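Local coordinates for protein angiotensin-converting enzyme (Anopheles gambiae, PDB 6S1Y) that probably cleaves peptides as a zinc-dependent metallopeptidase of the angiotensin-converting enzyme family, and here holds a gamma-glutamyl ligand at its metal, at residues F297-F309 with H357-Q369. Numbering follows the deposited sequence.
With ZN (zinc ion), chain G; NAG (2-acetamido-2-deoxy-beta-D-glucopyranose), chain C; KSN ((2~{S})-2-[[(4~{S})-4-azanyl-5-oxidanyl-5-oxidanylidene-pentanoyl]amino]pentanedioic acid), chain H.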
loop_
_atom_site.group_PDB
_atom_site.type_symbol
_atom_site.label_atom_id
_atom_site.label_comp_id
_atom_site.label_asym_id
_atom_site.label_seq_id
_atom_site.Cartn_x
_atom_site.Cartn_y
_atom_site.Cartn_z
ATOM N N PHE A 297 7.911 13.620 12.604
ATOM C CA PHE A 297 8.868 12.605 13.042
ATOM C C PHE A 297 9.883 13.178 14.036
ATOM O O PHE A 297 10.246 12.512 15.013
ATOM C CB PHE A 297 9.592 12.006 11.833
ATOM C CG PHE A 297 8.828 10.914 11.140
ATOM C CD1 PHE A 297 8.706 9.656 11.724
ATOM C CD2 PHE A 297 8.245 11.128 9.900
ATOM C CE1 PHE A 297 7.991 8.632 11.087
ATOM C CE2 PHE A 297 7.538 10.100 9.255
ATOM C CZ PHE A 297 7.416 8.857 9.853
ATOM N N THR A 298 10.365 14.402 13.799
ATOM C CA THR A 298 11.308 15.000 14.751
ATOM C C THR A 298 10.632 15.268 16.096
ATOM O O THR A 298 11.231 15.036 17.154
ATOM C CB THR A 298 11.926 16.283 14.187
ATOM O OG1 THR A 298 10.904 17.242 13.903
ATOM C CG2 THR A 298 12.690 15.992 12.895
ATOM N N SER A 299 9.367 15.710 16.080
ATOM C CA SER A 299 8.615 15.856 17.319
ATOM C C SER A 299 8.563 14.566 18.123
ATOM O O SER A 299 8.263 14.607 19.323
ATOM C CB SER A 299 7.186 16.308 17.018
ATOM O OG SER A 299 6.341 15.176 16.786
ATOM N N LEU A 300 8.807 13.414 17.492
ATOM C CA LEU A 300 8.799 12.137 18.196
ATOM C C LEU A 300 10.201 11.679 18.598
ATOM O O LEU A 300 10.391 10.497 18.920
ATOM C CB LEU A 300 8.140 11.049 17.341
ATOM C CG LEU A 300 6.685 11.251 16.900
ATOM C CD1 LEU A 300 6.261 10.203 15.877
ATOM C CD2 LEU A 300 5.747 11.218 18.092
ATOM N N ASN A 301 11.185 12.587 18.579
ATOM C CA ASN A 301 12.577 12.226 18.847
ATOM C C ASN A 301 13.059 11.137 17.894
ATOM O O ASN A 301 13.777 10.217 18.284
ATOM C CB ASN A 301 12.783 11.782 20.291
ATOM C CG ASN A 301 14.250 11.845 20.721
ATOM O OD1 ASN A 301 14.948 12.800 20.410
ATOM N ND2 ASN A 301 14.711 10.812 21.427
ATOM N N MET A 302 12.667 11.249 16.636
ATOM C CA MET A 302 13.061 10.324 15.585
ATOM C C MET A 302 13.902 11.089 14.575
ATOM O O MET A 302 13.969 12.312 14.604
ATOM C CB MET A 302 11.819 9.671 14.938
ATOM C CG MET A 302 11.011 8.797 15.935
ATOM S SD MET A 302 9.547 7.905 15.278
ATOM C CE MET A 302 10.350 6.590 14.374
ATOM N N THR A 303 14.529 10.355 13.652
ATOM C CA THR A 303 15.594 10.930 12.847
ATOM C C THR A 303 15.068 11.966 11.867
ATOM O O THR A 303 14.120 11.705 11.121
ATOM C CB THR A 303 16.332 9.837 12.082
ATOM O OG1 THR A 303 16.879 8.894 13.010
ATOM C CG2 THR A 303 17.444 10.445 11.221
ATOM N N LYS A 304 15.699 13.139 11.866
ATOM C CA LYS A 304 15.437 14.174 10.877
ATOM C C LYS A 304 15.927 13.725 9.505
ATOM O O LYS A 304 16.899 12.982 9.385
ATOM C CB LYS A 304 16.151 15.472 11.281
ATOM C CG LYS A 304 15.861 16.677 10.396
ATOM C CD LYS A 304 17.054 17.634 10.338
ATOM C CE LYS A 304 16.649 19.074 10.648
ATOM N NZ LYS A 304 15.403 19.514 9.946
ATOM N N LEU A 305 15.256 14.198 8.457
ATOM C CA LEU A 305 15.634 13.770 7.108
ATOM C C LEU A 305 17.027 14.299 6.775
ATOM O O LEU A 305 17.276 15.492 6.937
ATOM C CB LEU A 305 14.622 14.270 6.066
ATOM C CG LEU A 305 13.231 13.623 6.092
ATOM C CD1 LEU A 305 12.282 14.328 5.148
ATOM C CD2 LEU A 305 13.314 12.144 5.733
ATOM N N PRO A 306 17.938 13.462 6.285
ATOM C CA PRO A 306 19.254 13.964 5.857
ATOM C C PRO A 306 19.151 14.831 4.619
ATOM O O PRO A 306 18.174 14.788 3.861
ATOM C CB PRO A 306 20.047 12.687 5.561
ATOM C CG PRO A 306 18.955 11.659 5.149
ATOM C CD PRO A 306 17.761 12.016 6.009
ATOM N N GLN A 307 20.213 15.617 4.405
ATOM C CA GLN A 307 20.248 16.525 3.260
ATOM C C GLN A 307 20.255 15.758 1.942
ATOM O O GLN A 307 19.702 16.229 0.947
ATOM C CB GLN A 307 21.476 17.452 3.363
ATOM C CG GLN A 307 21.573 18.481 2.255
ATOM C CD GLN A 307 20.470 19.510 2.337
ATOM O OE1 GLN A 307 20.043 19.900 3.437
ATOM N NE2 GLN A 307 19.975 19.944 1.176
ATOM N N THR A 308 20.907 14.597 1.902
ATOM C CA THR A 308 20.845 13.760 0.701
ATOM C C THR A 308 19.391 13.548 0.250
ATOM O O THR A 308 19.081 13.598 -0.952
ATOM C CB THR A 308 21.526 12.417 0.968
ATOM O OG1 THR A 308 22.908 12.637 1.276
ATOM C CG2 THR A 308 21.444 11.514 -0.243
ATOM N N PHE A 309 18.477 13.359 1.203
ATOM C CA PHE A 309 17.076 13.180 0.847
ATOM C C PHE A 309 16.544 14.365 0.047
ATOM O O PHE A 309 15.852 14.179 -0.965
ATOM C CB PHE A 309 16.216 12.985 2.097
ATOM C CG PHE A 309 14.757 13.031 1.807
ATOM C CD1 PHE A 309 14.086 14.245 1.762
ATOM C CD2 PHE A 309 14.059 11.867 1.521
ATOM C CE1 PHE A 309 12.735 14.294 1.458
ATOM C CE2 PHE A 309 12.704 11.907 1.225
ATOM C CZ PHE A 309 12.041 13.117 1.188
ATOM N N HIS A 357 2.765 8.428 4.486
ATOM C CA HIS A 357 3.001 7.006 4.219
ATOM C C HIS A 357 4.434 6.789 3.747
ATOM O O HIS A 357 5.157 5.923 4.261
ATOM C CB HIS A 357 2.009 6.478 3.169
ATOM C CG HIS A 357 2.276 5.065 2.733
ATOM N ND1 HIS A 357 1.736 3.970 3.375
ATOM C CD2 HIS A 357 3.044 4.571 1.730
ATOM C CE1 HIS A 357 2.159 2.864 2.787
ATOM N NE2 HIS A 357 2.950 3.201 1.783
ATOM N N GLU A 358 4.855 7.574 2.750
ATOM C CA GLU A 358 6.191 7.417 2.181
ATOM C C GLU A 358 7.283 7.807 3.182
ATOM O O GLU A 358 8.304 7.117 3.291
ATOM C CB GLU A 358 6.295 8.247 0.902
ATOM C CG GLU A 358 5.294 7.873 -0.189
ATOM C CD GLU A 358 5.401 6.420 -0.627
ATOM O OE1 GLU A 358 6.487 5.827 -0.476
ATOM O OE2 GLU A 358 4.387 5.857 -1.116
ATOM N N LEU A 359 7.081 8.889 3.940
ATOM C CA LEU A 359 8.095 9.292 4.911
ATOM C C LEU A 359 8.228 8.267 6.015
ATOM O O LEU A 359 9.269 8.223 6.673
ATOM C CB LEU A 359 7.775 10.653 5.543
ATOM C CG LEU A 359 8.026 11.892 4.690
ATOM C CD1 LEU A 359 7.428 13.155 5.328
ATOM C CD2 LEU A 359 9.526 12.086 4.443
ATOM N N GLY A 360 7.187 7.458 6.237
ATOM C CA GLY A 360 7.306 6.365 7.183
ATOM C C GLY A 360 8.248 5.287 6.690
ATOM O O GLY A 360 8.993 4.700 7.478
ATOM N N HIS A 361 8.202 4.994 5.383
ATOM C CA HIS A 361 9.199 4.115 4.770
ATOM C C HIS A 361 10.608 4.683 4.984
ATOM O O HIS A 361 11.517 3.980 5.437
ATOM C CB HIS A 361 8.925 3.954 3.259
ATOM C CG HIS A 361 7.769 3.058 2.903
ATOM N ND1 HIS A 361 7.622 1.784 3.409
ATOM C CD2 HIS A 361 6.751 3.229 2.024
ATOM C CE1 HIS A 361 6.549 1.223 2.880
ATOM N NE2 HIS A 361 5.998 2.081 2.042
ATOM N N ILE A 362 10.800 5.970 4.662
ATOM C CA ILE A 362 12.112 6.596 4.815
ATOM C C ILE A 362 12.600 6.465 6.256
ATOM O O ILE A 362 13.722 6.018 6.511
ATOM C CB ILE A 362 12.069 8.072 4.384
ATOM C CG1 ILE A 362 11.756 8.205 2.897
ATOM C CG2 ILE A 362 13.409 8.742 4.703
ATOM C CD1 ILE A 362 12.795 7.620 1.983
ATOM N N GLN A 363 11.752 6.842 7.222
ATOM C CA GLN A 363 12.138 6.763 8.625
ATOM C C GLN A 363 12.543 5.345 8.998
ATOM O O GLN A 363 13.487 5.139 9.765
ATOM C CB GLN A 363 10.991 7.236 9.508
ATOM C CG GLN A 363 11.317 7.234 10.994
ATOM C CD GLN A 363 12.396 8.251 11.362
ATOM O OE1 GLN A 363 13.219 7.996 12.247
ATOM N NE2 GLN A 363 12.388 9.406 10.688
ATOM N N TYR A 364 11.834 4.349 8.486
ATOM C CA TYR A 364 12.202 2.976 8.792
ATOM C C TYR A 364 13.602 2.694 8.254
ATOM O O TYR A 364 14.462 2.165 8.969
ATOM C CB TYR A 364 11.158 2.031 8.200
ATOM C CG TYR A 364 10.897 0.707 8.917
ATOM C CD1 TYR A 364 11.791 0.166 9.829
ATOM C CD2 TYR A 364 9.723 -0.007 8.647
ATOM C CE1 TYR A 364 11.526 -1.070 10.458
ATOM C CE2 TYR A 364 9.442 -1.215 9.266
ATOM C CZ TYR A 364 10.341 -1.755 10.169
ATOM O OH TYR A 364 10.014 -2.969 10.754
ATOM N N TYR A 365 13.853 3.078 6.993
ATOM C CA TYR A 365 15.190 2.967 6.421
ATOM C C TYR A 365 16.230 3.569 7.368
ATOM O O TYR A 365 17.230 2.923 7.709
ATOM C CB TYR A 365 15.247 3.667 5.055
ATOM C CG TYR A 365 14.337 3.119 3.942
ATOM C CD1 TYR A 365 13.873 1.805 3.952
ATOM C CD2 TYR A 365 13.947 3.941 2.886
ATOM C CE1 TYR A 365 13.054 1.327 2.945
ATOM C CE2 TYR A 365 13.134 3.467 1.864
ATOM C CZ TYR A 365 12.690 2.165 1.899
ATOM O OH TYR A 365 11.874 1.719 0.881
ATOM N N LEU A 366 15.996 4.809 7.823
ATOM C CA LEU A 366 16.980 5.490 8.657
ATOM C C LEU A 366 17.178 4.775 9.982
ATOM O O LEU A 366 18.302 4.728 10.495
ATOM C CB LEU A 366 16.575 6.944 8.888
ATOM C CG LEU A 366 16.593 7.784 7.609
ATOM C CD1 LEU A 366 15.893 9.113 7.826
ATOM C CD2 LEU A 366 18.039 8.032 7.099
ATOM N N GLN A 367 16.122 4.162 10.527
ATOM C CA GLN A 367 16.227 3.546 11.847
ATOM C C GLN A 367 16.999 2.231 11.825
ATOM O O GLN A 367 17.565 1.841 12.851
ATOM C CB GLN A 367 14.835 3.303 12.439
ATOM C CG GLN A 367 14.116 4.573 12.850
ATOM C CD GLN A 367 14.777 5.246 14.047
ATOM O OE1 GLN A 367 15.191 4.576 14.989
ATOM N NE2 GLN A 367 14.867 6.567 14.012
ATOM N N TYR A 368 17.022 1.511 10.706
ATOM C CA TYR A 368 17.720 0.231 10.687
ATOM C C TYR A 368 18.934 0.213 9.755
ATOM O O TYR A 368 19.507 -0.854 9.526
ATOM C CB TYR A 368 16.747 -0.916 10.349
ATOM C CG TYR A 368 16.051 -0.933 8.988
ATOM C CD1 TYR A 368 16.762 -0.791 7.797
ATOM C CD2 TYR A 368 14.675 -1.175 8.895
ATOM C CE1 TYR A 368 16.113 -0.843 6.553
ATOM C CE2 TYR A 368 14.023 -1.224 7.664
ATOM C CZ TYR A 368 14.744 -1.071 6.498
ATOM O OH TYR A 368 14.093 -1.135 5.283
ATOM N N GLN A 369 19.366 1.370 9.253
ATOM C CA GLN A 369 20.475 1.396 8.306
ATOM C C GLN A 369 21.806 0.980 8.926
ATOM O O GLN A 369 22.742 0.678 8.177
ATOM C CB GLN A 369 20.609 2.782 7.687
ATOM C CG GLN A 369 20.969 3.897 8.636
ATOM C CD GLN A 369 21.184 5.204 7.897
ATOM O OE1 GLN A 369 21.224 5.227 6.666
ATOM N NE2 GLN A 369 21.318 6.293 8.633
HETATM ZN ZN ZN G . 4.224 1.788 1.160
HETATM C C1 NAG C . 16.064 10.725 21.934
HETATM C C2 NAG C . 15.983 10.670 23.465
HETATM C C3 NAG C . 17.374 10.496 24.073
HETATM C C4 NAG C . 18.107 9.311 23.453
HETATM C C5 NAG C . 18.097 9.442 21.926
HETATM C C6 NAG C . 18.673 8.238 21.219
HETATM C C7 NAG C . 14.163 11.854 24.622
HETATM C C8 NAG C . 13.643 13.184 25.068
HETATM N N2 NAG C . 15.341 11.869 23.986
HETATM O O3 NAG C . 17.219 10.282 25.470
HETATM O O4 NAG C . 19.448 9.255 23.944
HETATM O O5 NAG C . 16.747 9.576 21.451
HETATM O O6 NAG C . 18.618 8.395 19.807
HETATM O O7 NAG C . 13.550 10.813 24.835
HETATM C C10 KSN H . 6.887 0.122 -4.560
HETATM C C13 KSN H . 4.231 2.158 -1.334
HETATM C C17 KSN H . -2.033 2.104 -3.217
HETATM C C02 KSN H . -1.511 2.431 -1.812
HETATM C C03 KSN H . 0.011 2.354 -1.630
HETATM C C04 KSN H . 0.864 2.455 -2.884
HETATM C C05 KSN H . 1.860 3.643 -2.916
HETATM C C07 KSN H . 3.961 2.140 -2.859
HETATM C C08 KSN H . 5.213 1.922 -3.699
HETATM C C09 KSN H . 5.816 0.515 -3.524
HETATM N N01 KSN H . -2.119 1.535 -0.822
HETATM N N06 KSN H . 3.318 3.457 -2.962
HETATM O O11 KSN H . 6.959 0.755 -5.659
HETATM O O12 KSN H . 7.698 -0.843 -4.340
HETATM O O14 KSN H . 4.580 3.248 -0.803
HETATM O O15 KSN H . 4.075 1.149 -0.620
HETATM O O16 KSN H . 1.432 4.757 -2.975
HETATM O O18 KSN H . -2.088 3.044 -4.056
HETATM O O19 KSN H . -2.419 0.963 -3.586
#
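F297 lays one ring face against Q363, whose CB sits 4.0 Å from the ring centroid in a CH-pi contact, while ring atom CE2 comes within 3.8 Å of L359 CB. The helix carrying F297 then closes in a Schellman motif, with glycosylated N301 as C-prime residue. M302, its chain bent at chi3 (75°), turns CE back onto Q363 CG at 3.6 Å. At T303 a single glutamine amide reads both polar groups of one residue's backbone: T303 N donates to Q363 OE1 (3.0 Å), and Q363 NE2 returns a straighter bond, with an N-H...O angle of 168°, to a lone pair of T303 O. Q367 NE2 also donates to Q363 OE1, at 2.8 Å, so three bonds fix the amide's rotation. The helix so gripped bears the HExxH zinc motif of the gluzincins; H357 and H361, which point away from 297-309, bind zinc together with E385, and next to H357 E358 accepts a weak hydrogen bond from the bound ligand. Beyond T303 the contact becomes apolar. L305 forks over the helix, CD1 meeting L359 CD2 at 3.6 Å and CD2 meeting I362 CG2, while P306 CD rests on L366 CD1. F309, whose ring has L305 CD1 over one face, reaches I362 CG1 with CE2 at 4.2 Å.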